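Local coordinates for Two-component system sensor histidine kinase (PDB 3OTT), which probably senses saccharides through this extracellular beta-propeller and beta-sandwich region of a membrane protein that is probably a histidine kinase, at residues L17-V23 against G38-F44; Y66-I71 against V105-L110. The contacts are given in a common frame with arbitrary orientation. Residue numbers count along the deposited sequence, not the author numbering.

Contact 1. Residues L17-V23 against G38-F44; sequences LGAEASV and GSNKGLF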
loop_
_atom_site.group_PDB
_atom_site.type_symbol
_atom_site.label_atom_id
_atom_site.label_comp_id
_atom_site.label_asym_id
_atom_site.label_seq_id
_atom_site.Cartn_x
_atom_site.Cartn_y
_atom_site.Cartn_z
ATOM N N LEU B 17 -33.096 -14.578 15.067
ATOM C CA LEU B 17 -33.650 -14.148 13.816
ATOM C C LEU B 17 -35.154 -14.364 13.816
ATOM O O LEU B 17 -35.660 -15.245 14.507
ATOM C CB LEU B 17 -33.021 -14.936 12.659
ATOM C CG LEU B 17 -31.499 -14.886 12.559
ATOM C CD1 LEU B 17 -31.012 -15.878 11.528
ATOM C CD2 LEU B 17 -30.982 -13.482 12.273
ATOM N N GLY B 18 -35.870 -13.594 13.006
ATOM C CA GLY B 18 -37.313 -13.818 12.871
ATOM C C GLY B 18 -37.584 -14.952 11.900
ATOM O O GLY B 18 -36.670 -15.710 11.562
ATOM N N ALA B 19 -38.834 -15.063 11.469
ATOM C CA ALA B 19 -39.247 -15.976 10.416
ATOM C C ALA B 19 -38.885 -17.470 10.620
ATOM O O ALA B 19 -38.583 -18.157 9.629
ATOM C CB ALA B 19 -38.712 -15.455 9.029
ATOM N N GLU B 20 -38.909 -17.954 11.869
ATOM C CA GLU B 20 -38.453 -19.323 12.242
ATOM C C GLU B 20 -37.033 -19.778 11.789
ATOM O O GLU B 20 -36.670 -20.964 11.913
ATOM C CB GLU B 20 -39.475 -20.419 11.894
ATOM C CG GLU B 20 -39.215 -21.777 12.690
ATOM C CD GLU B 20 -40.183 -22.041 13.903
ATOM O OE1 GLU B 20 -41.305 -21.456 13.977
ATOM O OE2 GLU B 20 -39.816 -22.870 14.781
ATOM N N ALA B 21 -36.244 -18.844 11.288
ATOM C CA ALA B 21 -34.867 -19.131 11.015
ATOM C C ALA B 21 -34.195 -19.294 12.393
ATOM O O ALA B 21 -34.492 -18.573 13.318
ATOM C CB ALA B 21 -34.270 -18.000 10.254
ATOM N N SER B 22 -33.332 -20.258 12.569
ATOM C CA SER B 22 -32.616 -20.304 13.829
ATOM C C SER B 22 -31.195 -20.753 13.624
ATOM O O SER B 22 -30.372 -20.481 14.486
ATOM C CB SER B 22 -33.342 -21.147 14.866
ATOM O OG SER B 22 -33.607 -22.441 14.372
ATOM N N VAL B 23 -30.912 -21.373 12.464
ATOM C CA VAL B 23 -29.558 -21.806 12.070
ATOM C C VAL B 23 -28.796 -20.795 11.194
ATOM O O VAL B 23 -29.218 -20.474 10.078
ATOM C CB VAL B 23 -29.557 -23.222 11.358
ATOM C CG1 VAL B 23 -28.163 -23.686 11.118
ATOM C CG2 VAL B 23 -30.264 -24.286 12.204
ATOM N N GLY B 38 -26.457 -15.518 6.454
ATOM C CA GLY B 38 -27.132 -16.609 5.775
ATOM C C GLY B 38 -27.741 -17.538 6.820
ATOM O O GLY B 38 -27.087 -17.924 7.789
ATOM N N SER B 39 -29.004 -17.880 6.680
ATOM C CA SER B 39 -29.644 -18.701 7.679
ATOM C C SER B 39 -30.311 -19.893 6.980
ATOM O O SER B 39 -30.333 -19.927 5.735
ATOM C CB SER B 39 -30.727 -17.902 8.383
ATOM O OG SER B 39 -31.859 -17.791 7.509
ATOM N N ASN B 40 -30.904 -20.806 7.766
ATOM C CA ASN B 40 -31.578 -21.989 7.207
ATOM C C ASN B 40 -32.798 -21.660 6.352
ATOM O O ASN B 40 -33.319 -22.538 5.689
ATOM C CB ASN B 40 -31.960 -23.026 8.316
ATOM C CG ASN B 40 -32.852 -22.435 9.472
ATOM O OD1 ASN B 40 -32.608 -21.339 10.014
ATOM N ND2 ASN B 40 -33.863 -23.212 9.872
ATOM N N LYS B 41 -33.284 -20.420 6.422
ATOM C CA LYS B 41 -34.497 -19.956 5.707
ATOM C C LYS B 41 -34.185 -18.854 4.682
ATOM O O LYS B 41 -35.064 -18.420 3.968
ATOM C CB LYS B 41 -35.520 -19.350 6.694
ATOM C CG LYS B 41 -36.188 -20.341 7.702
ATOM C CD LYS B 41 -36.977 -21.438 7.011
ATOM C CE LYS B 41 -37.062 -22.724 7.841
ATOM N NZ LYS B 41 -38.221 -22.728 8.811
ATOM N N GLY B 42 -32.961 -18.353 4.633
ATOM C CA GLY B 42 -32.618 -17.372 3.622
ATOM C C GLY B 42 -31.784 -16.277 4.201
ATOM O O GLY B 42 -31.266 -16.393 5.318
ATOM N N LEU B 43 -31.691 -15.185 3.474
ATOM C CA LEU B 43 -30.701 -14.169 3.763
ATOM C C LEU B 43 -31.288 -13.103 4.698
ATOM O O LEU B 43 -32.413 -12.687 4.474
ATOM C CB LEU B 43 -30.257 -13.548 2.427
ATOM C CG LEU B 43 -29.439 -12.238 2.516
ATOM C CD1 LEU B 43 -28.025 -12.577 3.021
ATOM C CD2 LEU B 43 -29.380 -11.443 1.202
ATOM N N PHE B 44 -30.543 -12.679 5.734
ATOM C CA PHE B 44 -30.910 -11.564 6.633
ATOM C C PHE B 44 -29.793 -10.491 6.656
ATOM O O PHE B 44 -28.634 -10.769 6.227
ATOM C CB PHE B 44 -31.094 -12.007 8.109
ATOM C CG PHE B 44 -32.387 -12.769 8.401
ATOM C CD1 PHE B 44 -32.483 -14.121 8.102
ATOM C CD2 PHE B 44 -33.455 -12.141 9.047
ATOM C CE1 PHE B 44 -33.617 -14.828 8.383
ATOM C CE2 PHE B 44 -34.637 -12.843 9.350
ATOM C CZ PHE B 44 -34.702 -14.200 9.011
#
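Asn40 ties the loop that leads into the first strand of a propeller blade to the turn between the blade's second and third strands. Its CA-to-CB bond points toward the loop, and OD1 accepts hydrogen bonds from two backbone amides, Ser22 N at 2.9 Å and Val23 N at 3.0 Å. In return Asn40 N donates weakly to Val23 O (2.9 Å), and Ser39 CA lies 3.0 Å from the same oxygen in a CA-H...O contact. The backbone of Ser22 also bonds to Gly299. Gly18 to Ala21 form a type I' turn, closed by Ala21 N to Gly18 O (3.2 Å), and Ser39 to Gly42 a type I turn, closed by Gly42 N to Ser39 O (3.3 Å). Here Ser39 OG accepts from Lys41 N (3.2 Å) as an ST turn and donates to Gly42 O (2.7 Å). The carbonyl of Lys41 goes to Asn62. On the apolar side, Leu17 CB sits over one face of the Phe44 ring, 4.2 Å from its centroid, while Ala21 CB approaches Phe44 CE1 at 3.7 Å. The polar half thus centres on the Asn40 side chain, helped by a weak backbone bond, with the hydrophobic half closing over Phe44.

Contact 2. Residues Y66-I71 against V105-L110; sequences YCGVII and VRTMAL
Two extended segments, each the first strand of its own four-stranded antiparallel sheet, lie face to face. Strands 67-71 and 105-110 run in the same sense, with axes 6.1 Å apart at closest approach and crossing at 25°. Tyr66 lies opposite Arg106, Cys67 opposite Thr107 and Gly68 opposite Met108, with CA separations of 5.4, 5.6 and 6.7 Å; side chains, not backbone hydrogen bonds, join the two. Val105 (chi1 t) sets its CG1 4.0 Å from SG of Cys67 (chi1 p), and its carbonyl O approaches Tyr66 CB at 3.5 Å. Arg106, at phi/psi -130/-23, breaks the extended run: with Thr107 it faces Gly118 in a classic beta bulge. Its CB starts away from the other strand, but chi1 and chi2, both m, fold the guanidinium back flat on the ring of Tyr66 (phi/psi -105/-22, chi1 m), centres 3.7 Å apart and planes at 9°, a stacked cation-pi pair. NH1 also donates to Val105 O (3.2 Å), while Tyr66 OH bonds to Asp81. Thr107 turns away, its OG1 bonded to Ile151 N of the next sheet. Met108 (m, t, m) points across between Cys67 and Val69, with CE 3.7 Å from Cys67 SG and 4.1 Å from CG2 of Val69 (chi1 m). Ala109 points away and touches Ile151. Leu110 faces back, its CD1 4.0 Å from Ile71 CD1, whose chi1 and chi2 are both m. Such face-to-face packing of successive four-stranded antiparallel sheets is the blade-to-blade interface of a beta-propeller.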
loop_
_atom_site.group_PDB
_atom_site.type_symbol
_atom_site.label_atom_id
_atom_site.label_comp_id
_atom_site.label_asym_id
_atom_site.label_seq_id
_atom_site.Cartn_x
_atom_site.Cartn_y
_atom_site.Cartn_z
ATOM N N TYR B 66 -25.630 -21.855 2.469
ATOM C CA TYR B 66 -24.507 -22.593 3.091
ATOM C C TYR B 66 -23.234 -21.799 3.185
ATOM O O TYR B 66 -22.364 -22.127 3.992
ATOM C CB TYR B 66 -24.255 -23.886 2.336
ATOM C CG TYR B 66 -25.437 -24.829 2.397
ATOM C CD1 TYR B 66 -25.548 -25.780 3.435
ATOM C CD2 TYR B 66 -26.431 -24.795 1.384
ATOM C CE1 TYR B 66 -26.641 -26.671 3.499
ATOM C CE2 TYR B 66 -27.583 -25.694 1.441
ATOM C CZ TYR B 66 -27.664 -26.608 2.512
ATOM O OH TYR B 66 -28.709 -27.482 2.564
ATOM N N CYS B 67 -23.113 -20.770 2.347
ATOM C CA CYS B 67 -21.885 -20.030 2.228
ATOM C C CYS B 67 -22.212 -18.829 1.360
ATOM O O CYS B 67 -23.258 -18.826 0.713
ATOM C CB CYS B 67 -20.812 -20.879 1.539
ATOM S SG CYS B 67 -21.198 -21.248 -0.184
ATOM N N GLY B 68 -21.324 -17.842 1.352
ATOM C CA GLY B 68 -21.483 -16.673 0.512
ATOM C C GLY B 68 -20.181 -15.952 0.294
ATOM O O GLY B 68 -19.279 -16.110 1.078
ATOM N N VAL B 69 -20.086 -15.183 -0.795
ATOM C CA VAL B 69 -19.052 -14.190 -0.972
ATOM C C VAL B 69 -19.640 -12.957 -1.644
ATOM O O VAL B 69 -20.648 -13.063 -2.332
ATOM C CB VAL B 69 -17.866 -14.640 -1.889
ATOM C CG1 VAL B 69 -17.015 -15.574 -1.174
ATOM C CG2 VAL B 69 -18.341 -15.191 -3.213
ATOM N N ILE B 70 -18.985 -11.813 -1.463
ATOM C CA ILE B 70 -19.399 -10.590 -2.106
ATOM C C ILE B 70 -18.612 -10.459 -3.434
ATOM O O ILE B 70 -17.377 -10.588 -3.429
ATOM C CB ILE B 70 -19.150 -9.394 -1.166
ATOM C CG1 ILE B 70 -20.055 -9.506 0.076
ATOM C CG2 ILE B 70 -19.339 -8.068 -1.897
ATOM C CD1 ILE B 70 -19.889 -8.317 1.096
ATOM N N ILE B 71 -19.334 -10.148 -4.524
ATOM C CA ILE B 71 -18.800 -10.031 -5.869
ATOM C C ILE B 71 -19.105 -8.619 -6.446
ATOM O O ILE B 71 -20.203 -8.091 -6.282
ATOM C CB ILE B 71 -19.448 -11.154 -6.802
ATOM C CG1 ILE B 71 -19.064 -12.584 -6.381
ATOM C CG2 ILE B 71 -19.176 -10.948 -8.245
ATOM C CD1 ILE B 71 -17.606 -12.814 -6.207
ATOM N N VAL B 105 -24.115 -26.307 -3.511
ATOM C CA VAL B 105 -22.911 -25.587 -3.223
ATOM C C VAL B 105 -22.743 -25.437 -1.695
ATOM O O VAL B 105 -23.735 -25.112 -0.933
ATOM C CB VAL B 105 -22.981 -24.231 -3.900
ATOM C CG1 VAL B 105 -21.851 -23.332 -3.480
ATOM C CG2 VAL B 105 -22.992 -24.411 -5.450
ATOM N N ARG B 106 -21.488 -25.579 -1.264
ATOM C CA ARG B 106 -21.170 -25.655 0.146
ATOM C C ARG B 106 -20.059 -24.679 0.473
ATOM O O ARG B 106 -19.935 -24.254 1.610
ATOM C CB ARG B 106 -20.728 -27.065 0.546
ATOM C CG ARG B 106 -21.815 -28.101 0.638
ATOM C CD ARG B 106 -22.756 -27.832 1.841
ATOM N NE ARG B 106 -23.848 -28.819 1.884
ATOM C CZ ARG B 106 -24.915 -28.760 1.090
ATOM N NH1 ARG B 106 -25.021 -27.781 0.184
ATOM N NH2 ARG B 106 -25.896 -29.660 1.206
ATOM N N THR B 107 -19.255 -24.282 -0.507
ATOM C CA THR B 107 -18.108 -23.443 -0.204
ATOM C C THR B 107 -17.712 -22.654 -1.414
ATOM O O THR B 107 -17.887 -23.126 -2.560
ATOM C CB THR B 107 -16.875 -24.315 0.318
ATOM O OG1 THR B 107 -15.759 -23.455 0.526
ATOM C CG2 THR B 107 -16.394 -25.384 -0.786
ATOM N N MET B 108 -17.173 -21.453 -1.202
ATOM C CA MET B 108 -16.797 -20.540 -2.327
ATOM C C MET B 108 -15.532 -19.790 -1.980
ATOM O O MET B 108 -15.336 -19.497 -0.824
ATOM C CB MET B 108 -17.869 -19.515 -2.608
ATOM C CG MET B 108 -19.203 -20.081 -3.090
ATOM S SD MET B 108 -20.543 -18.863 -3.567
ATOM C CE MET B 108 -20.905 -18.130 -2.098
ATOM N N ALA B 109 -14.652 -19.523 -2.959
ATOM C CA ALA B 109 -13.438 -18.747 -2.705
ATOM C C ALA B 109 -13.064 -18.071 -3.976
ATOM O O ALA B 109 -13.031 -18.728 -5.043
ATOM C CB ALA B 109 -12.325 -19.635 -2.238
ATOM N N LEU B 110 -12.818 -16.762 -3.893
ATOM C CA LEU B 110 -12.342 -15.977 -5.056
ATOM C C LEU B 110 -10.829 -16.074 -5.258
ATOM O O LEU B 110 -10.072 -16.088 -4.268
ATOM C CB LEU B 110 -12.557 -14.519 -4.783
ATOM C CG LEU B 110 -13.811 -13.903 -5.303
ATOM C CD1 LEU B 110 -13.977 -12.548 -4.576
ATOM C CD2 LEU B 110 -13.725 -13.762 -6.857
#

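Contact 1 sits where the connection from strand 13-15, in the sheet with 281-303, enters the blade 24-53, whereas contact 2 crosses between the two blades that follow along the chain. Their centres are about 17 Å apart and their nearest atoms about 6 Å, without touching; Leu43 nevertheless reaches Leu76 and Met78 in the blade that supplies 66-71, so the two regions belong to one continuous stack. Both mix buried and partly exposed residues, but the exposed ones, Ala19 and Glu20, lie in contact 1. Backbone hydrogen bonding to a side-chain amide, beside an apolar patch round Phe44, marks the loop contact; sulphur and aliphatic packing, finished by an arginine-tyrosine stack, marks the inter-blade one.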